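Local coordinates for fucolectin-related protein (Streptococcus pneumoniae, PDB 2J22), which probably recognises fucose-containing blood group antigens, serving as the calcium-containing fucose-binding module of a pneumococcal virulence factor, at residues K53-S56 and P57-W60; D80-I83 and Q84-S87; D98-V101 and F102-H105. All coordinates share one frame; numbering follows the deposited sequence.

Contact 1: residues K53-S56 and P57-W60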
loop_
_atom_site.group_PDB
_atom_site.type_symbol
_atom_site.label_atom_id
_atom_site.label_comp_id
_atom_site.label_asym_id
_atom_site.label_seq_id
_atom_site.Cartn_x
_atom_site.Cartn_y
_atom_site.Cartn_z
ATOM N N LYS A 53 1.565 -13.343 -5.744
ATOM C CA LYS A 53 2.480 -14.201 -6.457
ATOM C C LYS A 53 3.709 -13.456 -6.960
ATOM O O LYS A 53 3.825 -12.246 -6.804
ATOM C CB LYS A 53 1.781 -14.873 -7.609
ATOM C CG LYS A 53 0.771 -15.920 -7.099
ATOM C CD LYS A 53 -0.173 -16.329 -8.213
ATOM C CE LYS A 53 -0.717 -17.723 -8.048
ATOM N NZ LYS A 53 -1.604 -17.830 -6.868
ATOM N N GLU A 54 4.562 -14.177 -7.682
ATOM C CA GLU A 54 5.809 -13.575 -8.139
ATOM C C GLU A 54 5.579 -12.827 -9.469
ATOM O O GLU A 54 5.963 -13.284 -10.554
ATOM C CB GLU A 54 6.861 -14.640 -8.292
ATOM C CG GLU A 54 7.286 -15.309 -6.982
ATOM C CD GLU A 54 8.060 -16.577 -7.293
ATOM O OE1 GLU A 54 7.452 -17.598 -7.697
ATOM O OE2 GLU A 54 9.287 -16.526 -7.235
ATOM N N ASP A 55 4.908 -11.690 -9.394
ATOM C CA ASP A 55 4.325 -11.094 -10.613
ATOM C C ASP A 55 5.287 -10.136 -11.314
ATOM O O ASP A 55 6.352 -9.780 -10.755
ATOM C CB ASP A 55 3.022 -10.319 -10.283
ATOM C CG ASP A 55 1.887 -11.210 -9.924
ATOM O OD1 ASP A 55 1.779 -12.360 -10.446
ATOM O OD2 ASP A 55 1.038 -10.860 -9.113
ATOM N N SER A 56 4.886 -9.656 -12.506
ATOM C CA SER A 56 5.775 -8.831 -13.312
ATOM C C SER A 56 5.138 -7.515 -13.875
ATOM O O SER A 56 4.895 -7.426 -15.068
ATOM C CB SER A 56 6.350 -9.707 -14.478
ATOM O OG SER A 56 6.836 -10.928 -13.985
ATOM N N PRO A 57 4.898 -6.477 -13.057
ATOM C CA PRO A 57 5.211 -6.429 -11.625
ATOM C C PRO A 57 4.109 -6.904 -10.688
ATOM O O PRO A 57 2.928 -6.962 -11.045
ATOM C CB PRO A 57 5.375 -4.905 -11.392
ATOM C CG PRO A 57 4.394 -4.289 -12.362
ATOM C CD PRO A 57 4.358 -5.182 -13.558
ATOM N N SER A 58 4.488 -7.144 -9.434
ATOM C CA SER A 58 3.540 -7.154 -8.330
ATOM C C SER A 58 3.078 -5.753 -7.927
ATOM O O SER A 58 3.883 -4.826 -7.822
ATOM C CB SER A 58 4.124 -7.870 -7.093
ATOM O OG SER A 58 4.670 -9.139 -7.448
ATOM N N TRP A 59 1.771 -5.605 -7.662
ATOM C CA TRP A 59 1.253 -4.332 -7.226
ATOM C C TRP A 59 0.014 -4.570 -6.334
ATOM O O TRP A 59 -0.544 -5.647 -6.301
ATOM C CB TRP A 59 0.941 -3.408 -8.446
ATOM C CG TRP A 59 -0.028 -4.063 -9.452
ATOM C CD1 TRP A 59 0.302 -4.668 -10.616
ATOM C CD2 TRP A 59 -1.454 -4.139 -9.352
ATOM N NE1 TRP A 59 -0.826 -5.150 -11.247
ATOM C CE2 TRP A 59 -1.920 -4.840 -10.486
ATOM C CE3 TRP A 59 -2.399 -3.691 -8.403
ATOM C CZ2 TRP A 59 -3.283 -5.135 -10.688
ATOM C CZ3 TRP A 59 -3.750 -3.970 -8.592
ATOM C CH2 TRP A 59 -4.186 -4.680 -9.753
ATOM N N TRP A 60 -0.387 -3.522 -5.645
ATOM C CA TRP A 60 -1.562 -3.497 -4.785
ATOM C C TRP A 60 -2.224 -2.119 -4.879
ATOM O O TRP A 60 -1.560 -1.081 -5.052
ATOM C CB TRP A 60 -1.144 -3.840 -3.334
ATOM C CG TRP A 60 -2.168 -3.621 -2.253
ATOM C CD1 TRP A 60 -2.783 -4.591 -1.531
ATOM C CD2 TRP A 60 -2.539 -2.379 -1.662
ATOM N NE1 TRP A 60 -3.558 -4.020 -0.561
ATOM C CE2 TRP A 60 -3.406 -2.670 -0.601
ATOM C CE3 TRP A 60 -2.179 -1.030 -1.896
ATOM C CZ2 TRP A 60 -4.032 -1.680 0.167
ATOM C CZ3 TRP A 60 -2.756 -0.030 -1.105
ATOM C CH2 TRP A 60 -3.693 -0.364 -0.093
#
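The flat group at the centre of this turn is the cis peptide joining Ser-56 to Pro-57. Along one of its edges Ser-56 O sits beside Pro-57 CD, and along the other the CA atoms of the two residues come within 3.0 Å of each other. The kink folds the chain back, so that Asp-55 CB comes 3.4 Å from Pro-57 O and Asp-55 CA only 4.6 Å from Ser-58 CA. The Asp-55 carboxylate is held at its OD2 corner by the hydroxyls of Ser-24 and Ser-25. Across the turn, Asp-55 N donates to Ser-58 OG at 3.2 Å, a bent bond with an N-H...O angle of 144°. Ser-58 OG stands beside its own backbone N, anti to its carbonyl carbon (chi1 -50°), which turns it back over the loop. The same hydroxyl is bonded to Ile-135 O, so this buried oxygen both receives a backbone N-H and serves a second loop. Asp-55 N also makes a weak bond to Lys-53 O at 2.9 Å, closing an inverse gamma turn centred on Glu-54. A cis proline in third place with the outer CA atoms so close fits a type VI beta turn, which here leads the chain into strand 59-64 of the galactose-binding-like domain.

Contact 2: residues D80-I83 and Q84-S87; sequences DAEI and QRLS
Glu-82 and Arg-85 meet across a short 3-10 turn, in the loop that leads from strand 67-77 to strand 89-94. Their flat ends are stacked with an offset, the carboxylate and guanidinium planes being only 2° apart. Glu-82 CG sits over the centre of the guanidinium, 3.6 Å from Arg-85 CZ, and the carboxylate lies beyond it on the NH2 side. The extended arginine chain, straight from CG to NE, carries the group across the bent glutamate at a slant. Because the groups are stacked, no N-H points at the carboxylate: the ion pair from Glu-82 OE2 to Arg-85 NH2 is long, 3.8 Å, and rests on charge alone. Gln-84 instead runs side by side with Glu-82, its amide turned 65° from the carboxylate. With CG lodged between backbone N and carbonyl carbon (chi1 83°), and a second bend at chi2, it folds back so that Gln-84 NE2 meets Glu-82 OE1 at 2.7 Å in a practically straight bond lying in the amide plane. The backbone closes the turn: Arg-85 N donates to Glu-82 O at 3.1 Å, and Leu-86 N bonds weakly to Ile-83 O. Finally, Ser-87 OG donates to Gln-84 O at 3.0 Å.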
loop_
_atom_site.group_PDB
_atom_site.type_symbol
_atom_site.label_atom_id
_atom_site.label_comp_id
_atom_site.label_asym_id
_atom_site.label_seq_id
_atom_site.Cartn_x
_atom_site.Cartn_y
_atom_site.Cartn_z
ATOM N N ASP A 80 8.514 -10.412 9.621
ATOM C CA ASP A 80 9.083 -11.692 10.084
ATOM C C ASP A 80 10.220 -12.237 9.198
ATOM O O ASP A 80 11.153 -12.829 9.709
ATOM C CB ASP A 80 7.993 -12.743 10.222
ATOM C CG ASP A 80 7.361 -13.090 8.872
ATOM O OD1 ASP A 80 6.600 -12.253 8.336
ATOM O OD2 ASP A 80 7.597 -14.131 8.253
ATOM N N ALA A 81 10.137 -12.011 7.881
ATOM C CA ALA A 81 11.078 -12.530 6.887
ATOM C C ALA A 81 10.900 -11.723 5.577
ATOM O O ALA A 81 9.935 -10.973 5.437
ATOM C CB ALA A 81 10.806 -14.032 6.626
ATOM N N GLU A 82 11.837 -11.881 4.643
ATOM C CA GLU A 82 11.760 -11.261 3.298
ATOM C C GLU A 82 11.416 -9.774 3.316
ATOM O O GLU A 82 10.721 -9.290 2.410
ATOM C CB GLU A 82 10.737 -11.989 2.435
ATOM C CG GLU A 82 10.927 -13.493 2.400
ATOM C CD GLU A 82 12.216 -13.875 1.698
ATOM O OE1 GLU A 82 12.978 -12.972 1.265
ATOM O OE2 GLU A 82 12.444 -15.089 1.580
ATOM N N ILE A 83 11.904 -9.036 4.321
ATOM C CA ILE A 83 11.478 -7.632 4.471
ATOM C C ILE A 83 12.015 -6.767 3.315
ATOM O O ILE A 83 11.462 -5.694 3.009
ATOM C CB ILE A 83 11.871 -7.025 5.845
ATOM C CG1 ILE A 83 13.387 -6.784 5.920
ATOM C CG2 ILE A 83 11.350 -7.864 7.030
ATOM C CD1 ILE A 83 13.791 -6.030 7.152
ATOM N N GLN A 84 13.083 -7.284 2.670
ATOM C CA GLN A 84 13.765 -6.586 1.581
ATOM C C GLN A 84 12.894 -6.461 0.363
ATOM O O GLN A 84 13.208 -5.712 -0.533
ATOM C CB GLN A 84 15.083 -7.324 1.181
ATOM C CG GLN A 84 14.918 -8.509 0.199
ATOM C CD GLN A 84 14.416 -9.733 0.891
ATOM O OE1 GLN A 84 14.415 -9.783 2.118
ATOM N NE2 GLN A 84 13.955 -10.709 0.134
ATOM N N ARG A 85 11.835 -7.268 0.280
ATOM C CA ARG A 85 11.048 -7.219 -0.932
ATOM C C ARG A 85 10.371 -5.853 -1.130
ATOM O O ARG A 85 10.076 -5.505 -2.248
ATOM C CB ARG A 85 9.987 -8.300 -0.893
ATOM C CG ARG A 85 10.531 -9.690 -1.044
ATOM C CD ARG A 85 9.461 -10.759 -0.974
ATOM N NE ARG A 85 9.995 -12.104 -1.252
ATOM C CZ ARG A 85 9.416 -13.250 -0.907
ATOM N NH1 ARG A 85 8.287 -13.269 -0.218
ATOM N NH2 ARG A 85 9.996 -14.405 -1.212
ATOM N N LEU A 86 10.097 -5.116 -0.045
ATOM C CA LEU A 86 9.419 -3.800 -0.163
ATOM C C LEU A 86 10.533 -2.778 -0.370
ATOM O O LEU A 86 10.981 -2.090 0.582
ATOM C CB LEU A 86 8.576 -3.425 1.064
ATOM C CG LEU A 86 7.730 -2.133 0.945
ATOM C CD1 LEU A 86 6.790 -2.111 -0.297
ATOM C CD2 LEU A 86 6.896 -1.852 2.190
ATOM N N SER A 87 11.001 -2.700 -1.602
ATOM C CA SER A 87 12.116 -1.792 -1.925
ATOM C C SER A 87 12.016 -1.501 -3.414
ATOM O O SER A 87 11.367 -2.258 -4.135
ATOM C CB SER A 87 13.447 -2.479 -1.640
ATOM O OG SER A 87 13.668 -3.563 -2.535
#

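Contact 3: residues D98-V101 and F102-H105; sequences DYEV and FTQH
A classic beta bulge in strand 100-108 brings Glu-100 and Thr-103 together. Val-101 and Phe-102 both face Ile-93 of the neighbouring strand 89-94, each with a backbone hydrogen bond to it, and so occupy the space that one residue would take in a regular strand. The extra residue shifts the alternation of side chains: Glu-100 and Thr-103, three apart, emerge on the same face, where both touch Ile-92.

There Thr-103 OG1 donates to Glu-100 OE1 at 2.6 Å. The two side chains cross at about a right angle, and the hydroxyl approaches from above the carboxylate, 79° out of its plane, instead of from its rim. Such an approach is unfavourable for a carboxylate acceptor, and Thr-103 OG1 comes too close to Glu-100 CD to be trusted, so the exact position of this exposed carboxylate, and the details of the bond, are doubtful. Glu-100 places CG anti to its backbone N (chi1 -171°) and then bends at chi2, which lays the carboxylate forward along the strand, toward Thr-103. Its second oxygen, Glu-100 OE2, stays 3.6 Å from Phe-102 N.

On the opposite face, Val-101 CG2 and Phe-102 CB are 4.5 Å apart, a loose apolar contact. The phenyl ring continues away from the valine to rest on Leu-118 of strand 113-118, while Val-101 leans on Asp-95 near the hairpin turn. Such a bulge, with two successive residues set against one, is characteristic of antiparallel beta sheets, here in the hairpin of strands 89-94 and 100-108 at the margin of a five-stranded sheet.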
loop_
_atom_site.group_PDB
_atom_site.type_symbol
_atom_site.label_atom_id
_atom_site.label_comp_id
_atom_site.label_asym_id
_atom_site.label_seq_id
_atom_site.Cartn_x
_atom_site.Cartn_y
_atom_site.Cartn_z
ATOM N N ASP A 98 -8.993 8.039 -13.032
ATOM C CA ASP A 98 -7.909 7.048 -13.156
ATOM C C ASP A 98 -6.657 7.559 -13.830
ATOM O O ASP A 98 -5.892 6.753 -14.325
ATOM C CB ASP A 98 -8.334 5.774 -13.890
ATOM C CG ASP A 98 -9.184 4.883 -13.060
ATOM O OD1 ASP A 98 -9.004 4.814 -11.822
ATOM O OD2 ASP A 98 -10.101 4.232 -13.579
ATOM N N TYR A 99 -6.467 8.876 -13.854
ATOM C CA TYR A 99 -5.247 9.465 -14.369
ATOM C C TYR A 99 -4.334 9.772 -13.186
ATOM O O TYR A 99 -4.769 10.228 -12.124
ATOM C CB TYR A 99 -5.532 10.757 -15.139
ATOM C CG TYR A 99 -6.174 10.526 -16.471
ATOM C CD1 TYR A 99 -5.445 10.047 -17.554
ATOM C CD2 TYR A 99 -7.522 10.774 -16.639
ATOM C CE1 TYR A 99 -6.075 9.777 -18.798
ATOM C CE2 TYR A 99 -8.148 10.534 -17.838
ATOM C CZ TYR A 99 -7.434 10.059 -18.927
ATOM O OH TYR A 99 -8.105 9.833 -20.109
ATOM N N GLU A 100 -3.048 9.569 -13.402
ATOM C CA GLU A 100 -2.052 9.839 -12.379
ATOM C C GLU A 100 -2.031 11.308 -11.935
ATOM O O GLU A 100 -1.948 12.242 -12.767
ATOM C CB GLU A 100 -0.686 9.404 -12.905
ATOM C CG GLU A 100 0.389 9.430 -11.859
ATOM C CD GLU A 100 1.609 10.172 -12.333
ATOM O OE1 GLU A 100 2.564 9.504 -12.824
ATOM O OE2 GLU A 100 1.589 11.408 -12.249
ATOM N N VAL A 101 -2.078 11.534 -10.628
ATOM C CA VAL A 101 -1.919 12.894 -10.117
ATOM C C VAL A 101 -0.657 13.095 -9.298
ATOM O O VAL A 101 -0.375 14.225 -8.923
ATOM C CB VAL A 101 -3.160 13.392 -9.299
ATOM C CG1 VAL A 101 -4.384 13.421 -10.213
ATOM C CG2 VAL A 101 -3.399 12.506 -8.040
ATOM N N PHE A 102 0.089 12.017 -9.001
ATOM C CA PHE A 102 1.281 12.083 -8.121
ATOM C C PHE A 102 2.041 10.753 -8.173
ATOM O O PHE A 102 1.441 9.693 -8.089
ATOM C CB PHE A 102 0.870 12.393 -6.665
ATOM C CG PHE A 102 1.978 12.181 -5.606
ATOM C CD1 PHE A 102 2.898 13.197 -5.308
ATOM C CD2 PHE A 102 2.062 10.990 -4.876
ATOM C CE1 PHE A 102 3.903 13.022 -4.307
ATOM C CE2 PHE A 102 3.088 10.790 -3.879
ATOM C CZ PHE A 102 4.003 11.818 -3.601
ATOM N N THR A 103 3.352 10.792 -8.312
ATOM C CA THR A 103 4.138 9.558 -8.241
ATOM C C THR A 103 5.341 9.758 -7.360
ATOM O O THR A 103 5.975 10.789 -7.444
ATOM C CB THR A 103 4.611 9.148 -9.634
ATOM O OG1 THR A 103 3.455 8.905 -10.432
ATOM C CG2 THR A 103 5.276 7.790 -9.587
ATOM N N GLN A 104 5.659 8.780 -6.514
ATOM C CA GLN A 104 6.907 8.836 -5.757
ATOM C C GLN A 104 7.654 7.499 -5.740
ATOM O O GLN A 104 7.076 6.425 -5.467
ATOM C CB GLN A 104 6.661 9.354 -4.344
ATOM C CG GLN A 104 7.589 8.843 -3.306
ATOM C CD GLN A 104 8.484 9.893 -2.703
ATOM O OE1 GLN A 104 8.295 10.284 -1.541
ATOM N NE2 GLN A 104 9.486 10.339 -3.471
ATOM N N HIS A 105 8.950 7.568 -6.003
ATOM C CA HIS A 105 9.746 6.370 -6.052
ATOM C C HIS A 105 10.423 6.148 -4.727
ATOM O O HIS A 105 10.971 7.096 -4.159
ATOM C CB HIS A 105 10.823 6.446 -7.114
ATOM C CG HIS A 105 11.529 5.150 -7.266
ATOM N ND1 HIS A 105 11.006 4.125 -8.009
ATOM C CD2 HIS A 105 12.629 4.654 -6.661
ATOM C CE1 HIS A 105 11.813 3.079 -7.937
ATOM N NE2 HIS A 105 12.798 3.372 -7.115
#

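In the fold
Along the chain the three contacts follow in series, and none touches another. Contacts 1 and 3 belong to the same five-stranded antiparallel sheet: contact 1 enters it at strand 59-64, next to outer strand 20-23, while contact 3 lies on strand 100-108 at the other margin, their centres about 18 Å apart. Contact 2 occupies the loop that crosses from strand 67-77 of the second sheet to strand 89-94 of this one, its centre about 14 Å from that of contact 1 and 24 Å from that of contact 3. Residues 135-136 border both contacts 1 and 2, so these two surface turns join connecting loops of the galactose-binding-like domain, whereas contact 3 shapes its sheet margin.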